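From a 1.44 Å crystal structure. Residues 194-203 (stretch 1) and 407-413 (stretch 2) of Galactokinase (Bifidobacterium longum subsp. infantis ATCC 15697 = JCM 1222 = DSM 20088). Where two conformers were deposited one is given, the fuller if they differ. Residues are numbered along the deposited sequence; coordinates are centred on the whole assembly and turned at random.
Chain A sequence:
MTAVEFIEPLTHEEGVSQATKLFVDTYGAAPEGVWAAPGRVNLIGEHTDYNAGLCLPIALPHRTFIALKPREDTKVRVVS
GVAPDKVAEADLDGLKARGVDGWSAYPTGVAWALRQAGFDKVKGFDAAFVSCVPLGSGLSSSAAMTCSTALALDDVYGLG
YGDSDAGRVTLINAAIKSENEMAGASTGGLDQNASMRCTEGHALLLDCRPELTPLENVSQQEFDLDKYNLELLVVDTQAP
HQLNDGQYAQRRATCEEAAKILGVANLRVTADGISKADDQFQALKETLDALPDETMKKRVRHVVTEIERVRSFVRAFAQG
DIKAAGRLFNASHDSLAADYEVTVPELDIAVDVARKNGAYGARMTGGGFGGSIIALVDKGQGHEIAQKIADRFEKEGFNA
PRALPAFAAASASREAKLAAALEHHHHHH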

# COMPACT_ATOMS: atom_id res chain seq x y z
N ALA A 194 4.14 5.42 0.21
CA ALA A 194 4.92 4.59 -0.75
C ALA A 194 4.70 5.12 -2.14
O ALA A 194 5.66 5.35 -2.87
CB ALA A 194 4.53 3.15 -0.66
N SER A 195 3.46 5.31 -2.54
CA SER A 195 3.11 5.57 -3.94
C SER A 195 3.72 6.91 -4.36
O SER A 195 4.09 7.09 -5.52
CB SER A 195 1.58 5.56 -4.09
OG SER A 195 1.21 5.60 -5.44
N MET A 196 3.86 7.85 -3.43
CA MET A 196 4.28 9.22 -3.81
C MET A 196 5.69 9.55 -3.32
O MET A 196 6.19 10.63 -3.72
CB MET A 196 3.30 10.28 -3.30
CG MET A 196 1.96 10.07 -3.92
SD MET A 196 0.88 11.49 -3.69
CE MET A 196 1.25 12.36 -5.21
N ARG A 197 6.35 8.66 -2.58
CA ARG A 197 7.66 9.03 -2.01
C ARG A 197 8.73 7.96 -2.18
O ARG A 197 9.92 8.31 -1.96
CB ARG A 197 7.53 9.42 -0.53
CG ARG A 197 6.57 10.55 -0.32
CD ARG A 197 6.35 10.73 1.11
NE ARG A 197 7.49 11.45 1.73
CZ ARG A 197 7.62 11.69 2.98
NH1 ARG A 197 6.76 11.19 3.87
NH2 ARG A 197 8.64 12.45 3.37
N CYS A 198 8.39 6.78 -2.65
CA CYS A 198 9.43 5.75 -2.92
C CYS A 198 10.34 6.22 -4.04
O CYS A 198 9.92 7.10 -4.84
CB CYS A 198 8.81 4.41 -3.22
SG CYS A 198 8.15 3.56 -1.77
N THR A 199 11.51 5.63 -4.10
CA THR A 199 12.41 5.86 -5.24
C THR A 199 12.90 4.53 -5.81
O THR A 199 12.95 3.50 -5.14
CB THR A 199 13.56 6.78 -4.83
OG1 THR A 199 14.36 6.12 -3.82
CG2 THR A 199 13.10 8.12 -4.31
N GLU A 200 13.27 4.57 -7.05
CA GLU A 200 13.79 3.38 -7.76
C GLU A 200 15.04 2.84 -7.04
O GLU A 200 15.87 3.63 -6.59
CB GLU A 200 14.13 3.71 -9.20
CG GLU A 200 14.53 2.50 -10.01
CD GLU A 200 15.98 2.01 -9.88
OE1 GLU A 200 16.88 2.87 -9.56
OE2 GLU A 200 16.22 0.77 -10.08
N GLY A 201 15.07 1.53 -6.86
CA GLY A 201 16.18 0.84 -6.19
C GLY A 201 16.24 1.03 -4.67
O GLY A 201 17.28 0.64 -4.09
N HIS A 202 15.23 1.63 -4.05
CA HIS A 202 15.23 1.90 -2.60
C HIS A 202 13.89 1.51 -1.99
O HIS A 202 12.87 1.59 -2.69
CB HIS A 202 15.49 3.38 -2.35
CG HIS A 202 16.83 3.81 -2.77
ND1 HIS A 202 17.16 4.00 -4.09
CD2 HIS A 202 17.94 4.04 -2.04
CE1 HIS A 202 18.43 4.39 -4.15
NE2 HIS A 202 18.95 4.40 -2.90
N ALA A 203 13.94 1.14 -0.71
CA ALA A 203 12.77 1.02 0.16
C ALA A 203 12.64 2.30 0.97
O ALA A 203 13.67 2.91 1.28
CB ALA A 203 12.95 -0.25 0.99
N PHE A 407 10.25 -5.18 -8.06
CA PHE A 407 11.51 -4.56 -7.65
C PHE A 407 11.12 -3.17 -7.19
O PHE A 407 10.00 -2.71 -7.51
CB PHE A 407 12.49 -4.54 -8.81
CG PHE A 407 11.91 -4.03 -10.11
CD1 PHE A 407 11.92 -2.69 -10.44
CD2 PHE A 407 11.42 -4.96 -11.03
CE1 PHE A 407 11.37 -2.27 -11.65
CE2 PHE A 407 10.88 -4.54 -12.24
CZ PHE A 407 10.86 -3.19 -12.55
N ALA A 408 12.03 -2.48 -6.58
CA ALA A 408 11.78 -1.13 -6.07
C ALA A 408 11.83 -0.16 -7.25
O ALA A 408 12.89 0.08 -7.87
CB ALA A 408 12.79 -0.77 -5.02
N ALA A 409 10.68 0.41 -7.56
CA ALA A 409 10.42 1.29 -8.71
C ALA A 409 10.12 2.71 -8.24
O ALA A 409 10.14 3.02 -7.05
CB ALA A 409 9.30 0.69 -9.55
N ALA A 410 9.99 3.61 -9.22
CA ALA A 410 9.77 5.04 -9.00
C ALA A 410 8.38 5.34 -8.49
O ALA A 410 7.41 4.52 -8.66
CB ALA A 410 10.04 5.75 -10.33
N SER A 411 8.28 6.47 -7.81
CA SER A 411 7.02 6.95 -7.24
C SER A 411 6.16 7.56 -8.36
O SER A 411 6.52 7.52 -9.56
CB SER A 411 7.28 7.97 -6.15
OG SER A 411 7.84 9.16 -6.74
N ALA A 412 5.07 8.15 -7.97
CA ALA A 412 4.10 8.82 -8.87
C ALA A 412 4.83 9.89 -9.69
O ALA A 412 5.75 10.55 -9.18
CB ALA A 412 2.97 9.40 -8.09
N SER A 413 4.36 10.14 -10.87
CA SER A 413 4.98 11.15 -11.75
C SER A 413 4.00 11.56 -12.83
O SER A 413 3.04 10.80 -13.13
CB SER A 413 6.25 10.67 -12.36
OG SER A 413 6.04 9.62 -13.26
O HOH W 1 10.68 8.18 -7.91
O HOH W 2 10.47 1.76 -4.54

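Stretch 1 comes off the end of a helix, passes through a loop and enters a strand at His-202. Stretch 2 runs alongside it as an irregular segment, in the opposite direction: Met-196 lies nearest Ser-411, while Gly-201 lies nearest Ala-408. The CA atoms of Glu-200 and Ala-409 come within 4.1 Å.

Two backbone hydrogen bonds pin the pair, one towards each end. Ala-412 N donates to Ser-195 O at 2.8 Å, using a carbonyl of the helix. Gly-201 N donates to Ala-408 O, also at 2.8 Å and almost straight, at 176°. The same Ala-408 O receives a CA-H...O contact from Glu-200 CA at 3.4 Å.

Gly-201 sits in a type II beta turn from Thr-199 to His-202, closed by His-202 N to Thr-199 O at 3.1 Å. Its positive phi favours glycine. His-202 ND1 braces the turn by donating to Glu-200 O at 2.8 Å.

Water also helps join the two stretches. Between the direct bonds, water 1 accepts from Ser-411 N at 2.9 Å and gives a weak bond to Cys-198 O at 3.3 Å. Water 2 lies 3.0 Å from His-202 O and 2.8 Å from Ala-409 O, so it can link these carbonyls, which cannot bond to each other.

The side chains that point toward stretch 1 are small, and they pack largely against backbone. Ala-408 CB lies 3.3 Å from His-202 O. Ser-411 CB lies 3.1 Å from Cys-198 O and 3.4 Å from Ser-195 O, fitting where the chain leaves the helix. Its OG is hydrogen-bonded elsewhere in the structure. Ala-412 CB meets Met-196 CG at 4.3 Å, an apolar contact. The interface buries 414 Å² in all, counting both sides.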